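Local coordinates for DNA mismatch repair protein MutL (Aquifex aeolicus, PDB 6LZI) that binds ADP in a Bergerat-type (GHKL) ATPase site and probably couples ATP binding and hydrolysis to DNA mismatch repair, at residues Ser96-Lys102 / Glu115-Gly121; Glu176-Thr180 / Lys190-Ser194; Thr206-Leu211 / Ala222-Gln228. Residues are numbered along the deposited sequence.

Contact 1: Ser96-Lys102 / Glu115-Gly121; sequences SSVSKFK and EIEVEAG
Strand 100-102 runs antiparallel to strand 115-119, their axes 4.7 Å apart and 170° between directions, as one end of a beta hairpin in the ATPase domain's Bergerat (GHKL) fold. Phe-101 and Val-118 form the hydrogen-bonded pair: Phe-101 N to Val-118 O is 2.7 Å and Val-118 N to Phe-101 O 2.8 Å. Lys-100/Glu-119 and Lys-102/Glu-117 flank it as non-hydrogen-bonded pairs. Beyond the strands, Ala-120 N donates to Ser-99 O (2.9 Å) and Gly-121 N weakly to Ser-96 O (3.1 Å); Ala-120 (45/44) and Gly-121 (90/-16) both have positive phi, and Gly-121's angles call for glycine. Phe-101 and Val-118, both t at chi1, meet on the buried face, CD1 to CB 4.2 Å, where Leu-92 and Ile-95 of helix 91-96 pack on the ring. The opposite face is charged: Lys-100 NZ makes a long salt bridge to Glu-119 OE2 (3.8 Å), while Arg-127 pairs with Glu-115 and Glu-117. A water joins Ser-97 O (2.7 Å) to Ala-120 O (3.2 Å).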
# COMPACT_ATOMS: atom_id res chain seq x y z
N SER A 96 -17.60 -3.59 -0.00
CA SER A 96 -18.48 -4.69 0.42
C SER A 96 -19.65 -4.89 -0.52
O SER A 96 -20.25 -5.98 -0.57
CB SER A 96 -18.99 -4.40 1.82
OG SER A 96 -19.90 -3.28 1.79
N SER A 97 -19.97 -3.87 -1.30
CA SER A 97 -21.13 -4.03 -2.15
C SER A 97 -20.83 -4.76 -3.46
O SER A 97 -21.73 -4.95 -4.30
CB SER A 97 -21.73 -2.64 -2.39
OG SER A 97 -20.89 -1.83 -3.13
N VAL A 98 -19.60 -5.22 -3.62
CA VAL A 98 -19.09 -5.71 -4.90
C VAL A 98 -18.27 -6.96 -4.58
O VAL A 98 -17.42 -7.39 -5.35
CB VAL A 98 -18.38 -4.50 -5.56
CG1 VAL A 98 -16.89 -4.32 -5.33
CG2 VAL A 98 -19.05 -3.97 -6.77
N SER A 99 -18.49 -7.52 -3.39
CA SER A 99 -17.74 -8.67 -2.94
C SER A 99 -18.53 -9.39 -1.87
O SER A 99 -19.56 -8.92 -1.37
CB SER A 99 -16.36 -8.32 -2.34
OG SER A 99 -16.47 -7.53 -1.17
N LYS A 100 -17.99 -10.53 -1.53
CA LYS A 100 -18.30 -11.32 -0.32
C LYS A 100 -17.27 -10.93 0.74
O LYS A 100 -16.10 -11.32 0.68
CB LYS A 100 -18.26 -12.81 -0.62
CG LYS A 100 -19.39 -13.41 -1.57
CD LYS A 100 -18.93 -14.74 -2.20
CE LYS A 100 -20.05 -15.58 -2.85
NZ LYS A 100 -21.13 -14.73 -3.38
N PHE A 101 -17.73 -10.15 1.69
CA PHE A 101 -16.89 -9.26 2.48
C PHE A 101 -16.95 -9.67 3.93
O PHE A 101 -18.04 -9.77 4.50
CB PHE A 101 -17.41 -7.81 2.29
CG PHE A 101 -16.70 -6.78 3.12
CD1 PHE A 101 -17.17 -6.46 4.39
CD2 PHE A 101 -15.66 -6.00 2.57
CE1 PHE A 101 -16.51 -5.48 5.15
CE2 PHE A 101 -15.01 -5.03 3.35
CZ PHE A 101 -15.44 -4.76 4.59
N LYS A 102 -15.79 -9.89 4.56
CA LYS A 102 -15.81 -9.99 6.01
C LYS A 102 -14.90 -8.93 6.62
O LYS A 102 -13.82 -8.68 6.12
CB LYS A 102 -15.35 -11.38 6.51
CG LYS A 102 -16.36 -12.49 6.31
CD LYS A 102 -15.92 -13.75 7.00
CE LYS A 102 -16.81 -14.93 6.55
NZ LYS A 102 -16.02 -16.20 6.71
N GLU A 115 -16.97 -9.48 14.27
CA GLU A 115 -16.84 -9.74 12.84
C GLU A 115 -18.17 -9.45 12.15
O GLU A 115 -19.22 -9.85 12.65
CB GLU A 115 -16.43 -11.19 12.62
CG GLU A 115 -16.50 -11.53 11.14
CD GLU A 115 -16.06 -12.90 10.86
OE1 GLU A 115 -14.92 -13.22 11.19
OE2 GLU A 115 -16.86 -13.67 10.31
N ILE A 116 -18.14 -8.73 11.05
CA ILE A 116 -19.35 -8.46 10.28
C ILE A 116 -19.17 -9.08 8.90
O ILE A 116 -18.06 -9.10 8.35
CB ILE A 116 -19.65 -6.95 10.18
CG1 ILE A 116 -20.95 -6.70 9.43
CG2 ILE A 116 -18.52 -6.19 9.48
CD1 ILE A 116 -21.69 -5.45 9.87
N GLU A 117 -20.22 -9.66 8.38
CA GLU A 117 -20.15 -10.33 7.10
C GLU A 117 -21.20 -9.72 6.16
O GLU A 117 -22.32 -9.42 6.57
CB GLU A 117 -20.35 -11.85 7.23
CG GLU A 117 -20.28 -12.54 5.88
CD GLU A 117 -20.34 -14.07 5.97
OE1 GLU A 117 -20.79 -14.56 7.01
OE2 GLU A 117 -19.94 -14.76 5.01
N VAL A 118 -20.78 -9.45 4.93
CA VAL A 118 -21.64 -8.72 4.00
C VAL A 118 -21.49 -9.40 2.66
O VAL A 118 -20.39 -9.82 2.28
CB VAL A 118 -21.26 -7.22 3.91
CG1 VAL A 118 -21.97 -6.53 2.76
CG2 VAL A 118 -21.54 -6.51 5.24
N GLU A 119 -22.58 -9.46 1.90
CA GLU A 119 -22.49 -9.91 0.53
C GLU A 119 -23.15 -8.86 -0.35
O GLU A 119 -24.35 -8.60 -0.21
CB GLU A 119 -23.19 -11.25 0.35
CG GLU A 119 -22.95 -11.87 -0.99
CD GLU A 119 -23.96 -12.95 -1.28
OE1 GLU A 119 -24.94 -12.67 -2.01
OE2 GLU A 119 -23.77 -14.07 -0.74
N ALA A 120 -22.38 -8.30 -1.28
CA ALA A 120 -22.91 -7.33 -2.22
C ALA A 120 -23.80 -6.29 -1.52
O ALA A 120 -24.89 -5.95 -1.99
CB ALA A 120 -23.65 -8.06 -3.32
N GLY A 121 -23.32 -5.80 -0.39
CA GLY A 121 -23.96 -4.73 0.34
C GLY A 121 -24.97 -5.20 1.37
O GLY A 121 -25.33 -4.43 2.26
O HOH W 1 -24.28 -4.28 -4.62
O HOH W 2 -15.76 -16.32 9.41

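Contact 2: Glu176-Thr180 / Lys190-Ser194; sequences EVEFT and KLKKS
Glu-176 (phi/psi -79/-3) starts the first segment in a loop, its O 3.6 Å from Lys-193 CG; the segments run antiparallel, 172° apart. Val-177 points its CA-to-CB bond away, its side chain touching Val-35, and the backbone becomes extended. Glu-178, t at chi1 and chi2, reaches Lys-192, whose m chi1 and chi2 bring the amine back: OE1 to NZ is 3.0 Å, a hydrogen-bonded salt bridge. A water links Glu-178 OE2 (2.8 Å) to Lys-193 N (2.9 Å). Phe-179 pairs with Leu-191 in the hydrogen-bonded register, Phe-179 N to Leu-191 O 3.0 Å and Leu-191 N to Phe-179 O 2.8 Å. This is the open end of the beta hairpin of strands 178-183 and 186-191, at one side of the ATPase domain's mixed sheet. Both side chains are m at chi1 and leave the sheet on the same face, packing on helices 156-173 and 196-204, though the Phe-179 ring leads away from 190-194. Thr-180, m at chi1, forms a non-hydrogen-bonded pair with Lys-190, CG2 4.3 Å from Lys-190 CG.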
# COMPACT_ATOMS: atom_id res chain seq x y z
N GLU A 176 8.79 2.95 8.96
CA GLU A 176 8.58 2.52 10.34
C GLU A 176 7.58 1.36 10.40
O GLU A 176 7.38 0.77 11.48
CB GLU A 176 8.10 3.72 11.15
CG GLU A 176 6.64 4.17 10.85
CD GLU A 176 6.40 5.09 9.64
OE1 GLU A 176 7.29 5.33 8.77
OE2 GLU A 176 5.25 5.60 9.56
N VAL A 177 7.00 0.96 9.26
CA VAL A 177 5.93 -0.03 9.21
C VAL A 177 6.45 -1.31 8.58
O VAL A 177 7.17 -1.26 7.58
CB VAL A 177 4.71 0.49 8.43
CG1 VAL A 177 3.56 -0.58 8.34
CG2 VAL A 177 4.20 1.72 9.20
N GLU A 178 6.08 -2.44 9.15
CA GLU A 178 6.41 -3.70 8.51
C GLU A 178 5.34 -4.03 7.50
O GLU A 178 4.15 -3.84 7.75
CB GLU A 178 6.55 -4.80 9.58
CG GLU A 178 6.81 -6.19 9.00
CD GLU A 178 7.05 -7.16 10.12
OE1 GLU A 178 6.83 -8.36 9.92
OE2 GLU A 178 7.49 -6.71 11.19
N PHE A 179 5.76 -4.54 6.35
CA PHE A 179 4.83 -4.99 5.34
C PHE A 179 5.16 -6.41 4.93
O PHE A 179 6.32 -6.73 4.66
CB PHE A 179 4.89 -4.11 4.07
CG PHE A 179 4.39 -2.74 4.29
CD1 PHE A 179 3.05 -2.44 4.09
CD2 PHE A 179 5.28 -1.71 4.67
CE1 PHE A 179 2.58 -1.18 4.30
CE2 PHE A 179 4.80 -0.46 4.92
CZ PHE A 179 3.47 -0.21 4.75
N THR A 180 4.14 -7.23 4.78
CA THR A 180 4.30 -8.53 4.21
C THR A 180 3.25 -8.69 3.12
O THR A 180 2.12 -8.23 3.29
CB THR A 180 4.12 -9.62 5.28
OG1 THR A 180 5.07 -9.37 6.34
CG2 THR A 180 4.45 -10.94 4.70
N LYS A 190 8.63 -9.14 2.06
CA LYS A 190 8.72 -9.04 3.52
C LYS A 190 9.65 -7.89 3.79
O LYS A 190 10.83 -7.98 3.42
CB LYS A 190 9.29 -10.29 4.21
CG LYS A 190 8.65 -11.54 3.90
CD LYS A 190 8.97 -12.07 2.49
CE LYS A 190 10.45 -12.22 2.17
NZ LYS A 190 10.62 -12.04 0.70
N LEU A 191 9.13 -6.83 4.37
CA LEU A 191 9.93 -5.66 4.72
C LEU A 191 9.78 -5.36 6.20
O LEU A 191 8.68 -5.10 6.65
CB LEU A 191 9.46 -4.45 3.90
CG LEU A 191 9.79 -4.78 2.44
CD1 LEU A 191 9.07 -3.79 1.57
CD2 LEU A 191 11.30 -4.69 2.22
N LYS A 192 10.89 -5.40 6.96
CA LYS A 192 10.83 -5.05 8.36
C LYS A 192 11.13 -3.58 8.55
O LYS A 192 11.67 -2.90 7.66
CB LYS A 192 11.82 -5.90 9.15
CG LYS A 192 11.47 -7.36 8.76
CD LYS A 192 10.36 -7.88 9.57
CE LYS A 192 10.57 -9.39 9.80
NZ LYS A 192 9.31 -10.05 10.24
N LYS A 193 10.72 -3.10 9.71
CA LYS A 193 10.97 -1.72 10.14
C LYS A 193 12.44 -1.34 10.00
O LYS A 193 13.34 -2.12 10.37
CB LYS A 193 10.50 -1.62 11.60
CG LYS A 193 10.73 -0.25 12.27
CD LYS A 193 10.44 -0.34 13.80
CE LYS A 193 10.67 1.01 14.56
NZ LYS A 193 11.41 2.05 13.74
N SER A 194 12.72 -0.12 9.47
CA SER A 194 14.11 0.30 9.31
C SER A 194 14.18 1.78 8.98
O SER A 194 13.16 2.49 8.99
CB SER A 194 14.82 -0.53 8.23
OG SER A 194 14.29 -0.15 6.98
O HOH W 3 9.52 -4.90 11.69

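Contact 3: Thr206-Leu211 / Ala222-Gln228; sequences TKTEEL and AFVSRNQ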
# COMPACT_ATOMS: atom_id res chain seq x y z
N THR A 206 19.39 -3.03 -3.99
CA THR A 206 20.61 -2.45 -4.48
C THR A 206 21.06 -1.43 -3.45
O THR A 206 20.27 -0.96 -2.63
CB THR A 206 20.40 -1.80 -5.84
OG1 THR A 206 21.65 -1.32 -6.34
CG2 THR A 206 19.37 -0.67 -5.70
N LYS A 207 22.34 -1.09 -3.51
CA LYS A 207 22.91 -0.04 -2.68
C LYS A 207 22.71 1.31 -3.36
O LYS A 207 22.83 1.42 -4.58
CB LYS A 207 24.40 -0.30 -2.43
CG LYS A 207 25.11 0.90 -1.90
CD LYS A 207 24.59 1.25 -0.52
CE LYS A 207 25.43 2.31 0.11
NZ LYS A 207 24.87 2.59 1.45
N THR A 208 22.36 2.31 -2.56
CA THR A 208 22.08 3.63 -3.07
C THR A 208 22.99 4.64 -2.41
O THR A 208 23.56 4.41 -1.34
CB THR A 208 20.61 4.06 -2.86
OG1 THR A 208 20.38 4.32 -1.47
CG2 THR A 208 19.55 3.02 -3.41
N GLU A 209 23.07 5.79 -3.06
CA GLU A 209 23.71 6.98 -2.52
C GLU A 209 22.59 7.96 -2.25
O GLU A 209 21.68 8.12 -3.10
CB GLU A 209 24.72 7.61 -3.48
CG GLU A 209 25.36 8.87 -2.90
CD GLU A 209 26.46 9.46 -3.81
OE1 GLU A 209 27.13 10.43 -3.39
OE2 GLU A 209 26.66 8.93 -4.93
N GLU A 210 22.62 8.57 -1.07
CA GLU A 210 21.62 9.53 -0.66
C GLU A 210 22.11 10.93 -1.02
O GLU A 210 23.20 11.32 -0.64
CB GLU A 210 21.40 9.41 0.85
CG GLU A 210 20.46 10.44 1.45
CD GLU A 210 20.13 10.14 2.89
OE1 GLU A 210 20.72 9.21 3.48
OE2 GLU A 210 19.25 10.83 3.43
N LEU A 211 21.25 11.68 -1.71
CA LEU A 211 21.50 13.04 -2.15
C LEU A 211 20.46 13.96 -1.51
O LEU A 211 19.34 13.55 -1.23
CB LEU A 211 21.38 13.14 -3.63
CG LEU A 211 22.29 12.21 -4.45
CD1 LEU A 211 21.94 12.31 -5.97
CD2 LEU A 211 23.75 12.50 -4.18
N ALA A 222 16.99 12.30 -2.40
CA ALA A 222 16.92 11.17 -3.31
C ALA A 222 17.87 10.05 -2.91
O ALA A 222 18.86 10.26 -2.18
CB ALA A 222 17.21 11.57 -4.76
N PHE A 223 17.58 8.86 -3.44
CA PHE A 223 18.47 7.71 -3.34
C PHE A 223 18.68 7.22 -4.75
O PHE A 223 17.69 6.93 -5.43
CB PHE A 223 17.84 6.59 -2.47
CG PHE A 223 17.49 7.08 -1.09
CD1 PHE A 223 16.27 7.76 -0.87
CD2 PHE A 223 18.40 6.98 -0.06
CE1 PHE A 223 15.97 8.29 0.42
CE2 PHE A 223 18.13 7.50 1.18
CZ PHE A 223 16.91 8.18 1.42
N VAL A 224 19.95 7.16 -5.18
CA VAL A 224 20.27 6.86 -6.58
C VAL A 224 21.16 5.63 -6.64
O VAL A 224 22.05 5.45 -5.80
CB VAL A 224 20.95 8.07 -7.27
CG1 VAL A 224 20.02 9.25 -7.23
CG2 VAL A 224 22.24 8.40 -6.59
N SER A 225 20.93 4.78 -7.64
CA SER A 225 21.85 3.67 -7.89
C SER A 225 22.01 3.55 -9.39
O SER A 225 21.00 3.41 -10.09
CB SER A 225 21.31 2.36 -7.32
OG SER A 225 22.21 1.29 -7.57
N ARG A 226 23.26 3.56 -9.85
CA ARG A 226 23.46 3.94 -11.24
C ARG A 226 23.45 2.81 -12.25
O ARG A 226 23.19 3.06 -13.43
CB ARG A 226 24.77 4.70 -11.41
CG ARG A 226 24.58 6.12 -11.02
CD ARG A 226 25.64 7.01 -11.57
NE ARG A 226 25.12 8.36 -11.54
CZ ARG A 226 24.55 8.97 -12.57
NH1 ARG A 226 24.40 8.34 -13.74
NH2 ARG A 226 24.11 10.20 -12.42
N ASN A 227 23.75 1.58 -11.88
CA ASN A 227 23.93 0.69 -13.02
C ASN A 227 22.61 0.05 -13.46
O ASN A 227 21.99 0.55 -14.40
CB ASN A 227 25.06 -0.28 -12.72
CG ASN A 227 26.43 0.37 -12.94
OD1 ASN A 227 26.66 0.99 -13.97
ND2 ASN A 227 27.31 0.26 -11.94
N GLN A 228 22.17 -1.02 -12.80
CA GLN A 228 20.79 -1.54 -12.95
C GLN A 228 20.46 -2.20 -14.30
O GLN A 228 20.53 -1.58 -15.36
CB GLN A 228 19.75 -0.43 -12.71
CG GLN A 228 19.86 0.27 -11.35
CD GLN A 228 20.24 -0.67 -10.22
OE1 GLN A 228 21.37 -0.65 -9.73
NE2 GLN A 228 19.29 -1.48 -9.78
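Phe-223 lays its ring beside the side chains of Thr-208 and Glu-210, with Thr-208 OG1 at the ring edge, 3.6 Å from Phe-223 CB, and Glu-210 CD 3.7 Å from CE2. They meet on one face of a beta hairpin, strands 209-213 and 219-225, at the edge of the five-stranded sheet of the S5-like domain that follows the Bergerat ATPase domain. Leu-196 and Val-200 of helix 196-204 also pack on the phenylalanine, so helix 196-204 lies against this face at Phe-223. The carboxylate of Glu-210 has its salt bridge with Arg-221.

The strands cross at 143°, noticeably twisted from antiparallel, yet the pairing is regular. Glu-209 and Val-224 exchange two hydrogen bonds, N to O 2.9 Å each way, and Leu-211 and Ala-222 do the same, Leu-211 N to Ala-222 O at 2.8 Å and Ala-222 N to Leu-211 O at 2.9 Å. On the other face Leu-211 CD1 touches Val-224 CG1 at 3.8 Å; Phe-255 lies against both, while Leu-298 of helix 292-298 touches Leu-211 and Ala-222. Past the strand pairing, Thr-206 and Ser-225 point toward each other and their hydroxyls hydrogen-bond, Thr-206 OG1 to Ser-225 OG being 2.9 Å.

Overall arrangement
Each contact pairs the open ends of the two strands of an antiparallel beta hairpin. Contacts 1 and 2 belong to the same eight-stranded sheet, toward different ends of it, with centres about 29 Å and nearest atoms about 16 Å apart. Contact 1 is nearer the nucleotide: the side chain of Phe-101 lies about 8 Å from ADP and packs on Leu-92, which lines the ADP pocket, against about 12 Å for that of Val-177 in contact 2. Contact 3 sits in the five-stranded sheet, its centre about 20 Å from that of contact 2 and about 44 Å from that of contact 1, which lies across the chain's centre. Helix 196-204 touches Leu-191 in contact 2 and Phe-223 in contact 3.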